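Local coordinates for protein-glutaminase (Chryseobacterium proteolyticum, PDB 3A55) that probably hydrolyses the side-chain amide of glutamine residues in proteins, seen here as an engineered pro form resembling a reaction intermediate, at residues T27-I32 with G63-A68; P74-L79 with K88-S93. The protein carries 1 engineered substitution. All coordinates share one frame; numbering follows the deposited sequence. Where two conformers were deposited one is given.

Interaction 1: T27-I32 with G63-A68; sequences TVPVGI and GMLRQA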
loop_
_atom_site.group_PDB
_atom_site.type_symbol
_atom_site.label_atom_id
_atom_site.label_comp_id
_atom_site.label_asym_id
_atom_site.label_seq_id
_atom_site.Cartn_x
_atom_site.Cartn_y
_atom_site.Cartn_z
ATOM N N THR A 27 -13.627 6.698 5.283
ATOM C CA THR A 27 -12.852 5.801 4.441
ATOM C C THR A 27 -13.780 4.751 3.847
ATOM O O THR A 27 -14.953 4.672 4.219
ATOM C CB THR A 27 -11.728 5.106 5.234
ATOM O OG1 THR A 27 -10.964 4.276 4.355
ATOM C CG2 THR A 27 -12.297 4.257 6.345
ATOM N N VAL A 28 -13.250 3.959 2.923
ATOM C CA VAL A 28 -14.024 2.882 2.303
ATOM C C VAL A 28 -13.447 1.543 2.748
ATOM O O VAL A 28 -12.282 1.257 2.472
ATOM C CB VAL A 28 -13.967 2.968 0.758
ATOM C CG1 VAL A 28 -14.635 1.751 0.121
ATOM C CG2 VAL A 28 -14.593 4.269 0.274
ATOM N N PRO A 29 -14.245 0.721 3.453
ATOM C CA PRO A 29 -13.755 -0.608 3.803
ATOM C C PRO A 29 -13.732 -1.481 2.554
ATOM O O PRO A 29 -14.627 -1.363 1.702
ATOM C CB PRO A 29 -14.788 -1.123 4.815
ATOM C CG PRO A 29 -15.995 -0.352 4.558
ATOM C CD PRO A 29 -15.609 0.971 3.944
ATOM N N VAL A 30 -12.712 -2.331 2.448
ATOM C CA VAL A 30 -12.521 -3.164 1.257
ATOM C C VAL A 30 -12.439 -4.653 1.552
ATOM O O VAL A 30 -12.355 -5.457 0.628
ATOM C CB VAL A 30 -11.262 -2.743 0.441
ATOM C CG1 VAL A 30 -11.425 -1.329 -0.104
ATOM C CG2 VAL A 30 -9.963 -2.899 1.264
ATOM N N GLY A 31 -12.480 -5.030 2.826
ATOM C CA GLY A 31 -12.419 -6.434 3.185
ATOM C C GLY A 31 -12.909 -6.646 4.597
ATOM O O GLY A 31 -12.716 -5.796 5.464
ATOM N N ILE A 32 -13.583 -7.770 4.826
ATOM C CA ILE A 32 -13.944 -8.152 6.170
ATOM C C ILE A 32 -13.741 -9.658 6.291
ATOM O O ILE A 32 -14.321 -10.436 5.530
ATOM C CB ILE A 32 -15.354 -7.624 6.533
ATOM C CG1 ILE A 32 -15.734 -7.967 7.971
ATOM C CG2 ILE A 32 -16.385 -8.104 5.552
ATOM C CD1 ILE A 32 -16.815 -7.050 8.523
ATOM N N GLY A 63 -22.533 -4.980 10.449
ATOM C CA GLY A 63 -23.366 -5.011 9.245
ATOM C C GLY A 63 -23.095 -3.823 8.344
ATOM O O GLY A 63 -23.005 -3.974 7.112
ATOM N N MET A 64 -22.955 -2.638 8.945
ATOM C CA MET A 64 -22.620 -1.435 8.179
ATOM C C MET A 64 -21.337 -1.659 7.389
ATOM O O MET A 64 -21.267 -1.311 6.214
ATOM C CB MET A 64 -22.455 -0.222 9.098
ATOM C CG MET A 64 -23.736 0.227 9.745
ATOM S SD MET A 64 -23.396 1.426 11.048
ATOM C CE MET A 64 -23.214 2.923 10.105
ATOM N N LEU A 65 -20.320 -2.227 8.045
ATOM C CA LEU A 65 -19.037 -2.519 7.386
ATOM C C LEU A 65 -19.207 -3.548 6.267
ATOM O O LEU A 65 -18.663 -3.365 5.181
ATOM C CB LEU A 65 -18.025 -2.996 8.416
ATOM C CG LEU A 65 -17.546 -1.928 9.411
ATOM C CD1 LEU A 65 -16.715 -2.582 10.506
ATOM C CD2 LEU A 65 -16.753 -0.827 8.691
ATOM N N ARG A 66 -19.976 -4.612 6.522
ATOM C CA ARG A 66 -20.187 -5.650 5.518
ATOM C C ARG A 66 -20.838 -5.073 4.261
ATOM O O ARG A 66 -20.425 -5.378 3.134
ATOM C CB ARG A 66 -21.038 -6.787 6.085
ATOM C CG ARG A 66 -21.140 -7.989 5.167
ATOM C CD ARG A 66 -21.842 -9.161 5.847
ATOM N NE ARG A 66 -21.073 -9.687 6.976
ATOM C CZ ARG A 66 -21.386 -9.503 8.253
ATOM N NH1 ARG A 66 -20.623 -10.028 9.201
ATOM N NH2 ARG A 66 -22.464 -8.801 8.587
ATOM N N GLN A 67 -21.844 -4.227 4.451
ATOM C CA GLN A 67 -22.538 -3.608 3.319
ATOM C C GLN A 67 -21.634 -2.632 2.580
ATOM O O GLN A 67 -21.656 -2.561 1.348
ATOM C CB GLN A 67 -23.807 -2.910 3.778
ATOM C CG GLN A 67 -24.857 -3.880 4.265
ATOM C CD GLN A 67 -25.263 -4.858 3.190
ATOM O OE1 GLN A 67 -25.745 -4.465 2.129
ATOM N NE2 GLN A 67 -25.078 -6.139 3.456
ATOM N N ALA A 68 -20.809 -1.897 3.327
ATOM C CA ALA A 68 -19.919 -0.925 2.713
ATOM C C ALA A 68 -18.814 -1.618 1.906
ATOM O O ALA A 68 -18.378 -1.111 0.861
ATOM C CB ALA A 68 -19.314 -0.008 3.778
#
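Ile32 carries CG1 anti to its backbone N (chi1 -178°) with CD1 extended beyond, which sends the end of the chain to Leu65, while Leu65 turns its own CG anti to the carbonyl carbon (chi1 -69°) and brings CD2 close to the ring of Pro29. This is helix-on-sheet packing: helix 59-71 lies across the central strand of a five-stranded antiparallel sheet, and the axes of strand 29-32 and helix 63-68 pass 7.9 Å apart. A classic beta bulge, in which Val30 and Gly31 both face Ser42, separates the two strand residues. The extra residue of the bulge lets Pro29 and Ile32, three positions apart, both face the helix, where regular alternation would set them on opposite sides. The side chains that touch are apolar, which suits Pro29, Leu65 and Ala68 in the interior, while Ile32 lies nearer the surface. CD1 of Ile32 meets CB of Leu65 at 4.2 Å, near the start of the leucine side chain, and Pro29 CG lies 4.2 Å from Leu65 CD2. Pro29 also touches Phe43 and Val75 on the strands either side. Alanine suits position 68 because its lone methyl lets the rigid proline ring approach closely: Ala68 CB sits 3.4 Å from Pro29 CG, tighter than usual for two carbons.

Interaction 2: P74-L79 with K88-S93; sequences PVHIFL and KVESAS
Phe78 and Lys88 face each other as a hydrogen-bonded pair of an antiparallel beta hairpin, their side chains lying alongside and pointing the same way. From CB the phenylalanine can be followed outward: CB sits 4.0 Å from Lys88 CB, and CG turns anti to the carbonyl carbon (chi1 -63°), which stands the ring out from the sheet, beside the Lys88 chain. Lys88 O lies in the ring plane at the ring's edge, by CD2. Lys88, bent at chi3 (67°), folds its CE over the centre of one face, a CH-pi contact at 3.8 Å from the ring centroid, and NZ continues above the same face as a cation-pi partner, 4.6 Å from the centroid. Farther out, CE2 comes 3.5 Å from Glu90 OE1, and the tip, CZ, rests over the rim of the His76 ring. That histidine is held by Asp23 through NE2, while a water donates to Glu90 OE1 and, weakly, to His76 ND1. An alanine in place of Phe78 takes away the face that CE and NZ of Lys88 lie over, and would probably leave the lysine chain freer to turn. On the other face of the sheet, Val89 uses its branches to meet Val75 and, with CG2 at 4.0 Å, Ile77 CD1; beta-branched, apolar residues suit this buried side beneath helix 59-71. Between the faces, His76 and Glu90 exchange two nearly straight backbone bonds, N to O 2.8 Å each way. Beyond the paired residues, a water accepts from Ala92 N and donates to Pro74 O, bridging the strands where they part. Because Lys88 NZ also forms a salt bridge with Glu90 OE2 (3.5 Å), ring and carboxylate together are likely to favour its charged ammonium form on this partly exposed face.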
loop_
_atom_site.group_PDB
_atom_site.type_symbol
_atom_site.label_atom_id
_atom_site.label_comp_id
_atom_site.label_asym_id
_atom_site.label_seq_id
_atom_site.Cartn_x
_atom_site.Cartn_y
_atom_site.Cartn_z
ATOM N N PRO A 74 -18.307 4.584 1.372
ATOM C CA PRO A 74 -17.633 5.094 2.578
ATOM C C PRO A 74 -18.432 4.966 3.871
ATOM O O PRO A 74 -19.665 4.901 3.851
ATOM C CB PRO A 74 -17.407 6.569 2.254
ATOM C CG PRO A 74 -18.484 6.907 1.286
ATOM C CD PRO A 74 -18.725 5.677 0.471
ATOM N N VAL A 75 -17.694 4.933 4.979
ATOM C CA VAL A 75 -18.255 5.006 6.327
ATOM C C VAL A 75 -17.356 5.907 7.163
ATOM O O VAL A 75 -16.257 6.260 6.742
ATOM C CB VAL A 75 -18.338 3.620 7.017
ATOM C CG1 VAL A 75 -19.267 2.684 6.254
ATOM C CG2 VAL A 75 -16.947 3.002 7.165
ATOM N N HIS A 76 -17.834 6.268 8.345
ATOM C CA HIS A 76 -17.056 7.070 9.282
ATOM C C HIS A 76 -16.595 6.159 10.415
ATOM O O HIS A 76 -17.421 5.540 11.087
ATOM C CB HIS A 76 -17.913 8.211 9.827
ATOM C CG HIS A 76 -17.129 9.295 10.496
ATOM N ND1 HIS A 76 -17.588 10.591 10.585
ATOM C CD2 HIS A 76 -15.909 9.288 11.083
ATOM C CE1 HIS A 76 -16.698 11.331 11.222
ATOM N NE2 HIS A 76 -15.667 10.566 11.531
ATOM N N ILE A 77 -15.280 6.076 10.617
ATOM C CA ILE A 77 -14.672 5.134 11.555
ATOM C C ILE A 77 -14.174 5.840 12.818
ATOM O O ILE A 77 -13.550 6.891 12.734
ATOM C CB ILE A 77 -13.462 4.401 10.886
ATOM C CG1 ILE A 77 -13.929 3.547 9.700
ATOM C CG2 ILE A 77 -12.671 3.572 11.906
ATOM C CD1 ILE A 77 -14.868 2.414 10.096
ATOM N N PHE A 78 -14.448 5.241 13.972
ATOM C CA PHE A 78 -13.935 5.709 15.262
ATOM C C PHE A 78 -13.203 4.554 15.916
ATOM O O PHE A 78 -13.723 3.432 15.965
ATOM C CB PHE A 78 -15.075 6.163 16.170
ATOM C CG PHE A 78 -15.852 7.330 15.635
ATOM C CD1 PHE A 78 -15.606 8.617 16.110
ATOM C CD2 PHE A 78 -16.824 7.150 14.652
ATOM C CE1 PHE A 78 -16.325 9.703 15.621
ATOM C CE2 PHE A 78 -17.539 8.222 14.157
ATOM C CZ PHE A 78 -17.289 9.505 14.644
ATOM N N LEU A 79 -11.991 4.820 16.404
ATOM C CA LEU A 79 -11.169 3.771 16.979
ATOM C C LEU A 79 -11.051 3.912 18.478
ATOM O O LEU A 79 -11.068 5.026 19.001
ATOM C CB LEU A 79 -9.767 3.794 16.366
ATOM C CG LEU A 79 -9.660 3.593 14.855
ATOM C CD1 LEU A 79 -8.218 3.699 14.458
ATOM C CD2 LEU A 79 -10.238 2.242 14.423
ATOM N N LYS A 88 -16.733 2.391 16.878
ATOM C CA LYS A 88 -18.005 2.893 16.344
ATOM C C LYS A 88 -17.876 3.094 14.844
ATOM O O LYS A 88 -16.801 3.462 14.359
ATOM C CB LYS A 88 -18.401 4.214 17.035
ATOM C CG LYS A 88 -19.710 4.823 16.560
ATOM C CD LYS A 88 -20.208 5.932 17.469
ATOM C CE LYS A 88 -19.310 7.159 17.441
ATOM N NZ LYS A 88 -19.840 8.251 18.308
ATOM N N VAL A 89 -18.967 2.830 14.119
ATOM C CA VAL A 89 -19.058 3.107 12.690
ATOM C C VAL A 89 -20.290 3.967 12.469
ATOM O O VAL A 89 -21.362 3.662 12.997
ATOM C CB VAL A 89 -19.180 1.805 11.863
ATOM C CG1 VAL A 89 -19.242 2.118 10.365
ATOM C CG2 VAL A 89 -17.997 0.890 12.165
ATOM N N GLU A 90 -20.128 5.053 11.720
ATOM C CA GLU A 90 -21.252 5.917 11.372
ATOM C C GLU A 90 -21.404 6.001 9.859
ATOM O O GLU A 90 -20.461 5.743 9.104
ATOM C CB GLU A 90 -21.108 7.302 12.021
ATOM C CG GLU A 90 -21.216 7.243 13.545
ATOM C CD GLU A 90 -21.188 8.605 14.221
ATOM O OE1 GLU A 90 -20.707 9.582 13.604
ATOM O OE2 GLU A 90 -21.636 8.690 15.389
ATOM N N SER A 91 -22.609 6.333 9.423
ATOM C CA SER A 91 -22.903 6.393 7.999
ATOM C C SER A 91 -22.202 7.581 7.345
ATOM O O SER A 91 -21.841 8.555 8.013
ATOM C CB SER A 91 -24.412 6.476 7.779
ATOM O OG SER A 91 -24.912 7.687 8.300
ATOM N N ALA A 92 -21.994 7.484 6.039
ATOM C CA ALA A 92 -21.439 8.593 5.279
ATOM C C ALA A 92 -22.580 9.425 4.705
ATOM O O ALA A 92 -23.679 8.912 4.481
ATOM C CB ALA A 92 -20.541 8.076 4.178
ATOM N N SER A 93 -22.316 10.709 4.480
ATOM C CA SER A 93 -23.295 11.623 3.901
ATOM C C SER A 93 -23.383 11.418 2.388
ATOM O O SER A 93 -22.496 10.792 1.801
ATOM C CB SER A 93 -22.899 13.068 4.202
ATOM O OG SER A 93 -21.710 13.418 3.523
HETATM O O HOH W 1 -22.752 5.001 4.930
HETATM O O HOH W 2 -20.946 10.601 11.261
#

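How the interactions relate
From the N terminus, strand 22-35 supplies the first half of interaction 1, and the chain then runs through strands 38-43 and 49-52 before helix 59-71 returns to close this loop of 30 residues. The helix leads straight into strand 75-79, and interaction 2 closes a much shorter loop, the hairpin to strand 86-91. The contacts are therefore in series, neither nested nor crossed. They meet in space because strand 75-79 slots between 22-35 and 86-91: a probable hydrogen bond joins Thr27 O to Val75 N (2.9 Å), and Met64 of the helix packs by CE on the backbone of Val89-Ser91. Together they tie helix and sheet into one N-terminal unit, probably the pro region.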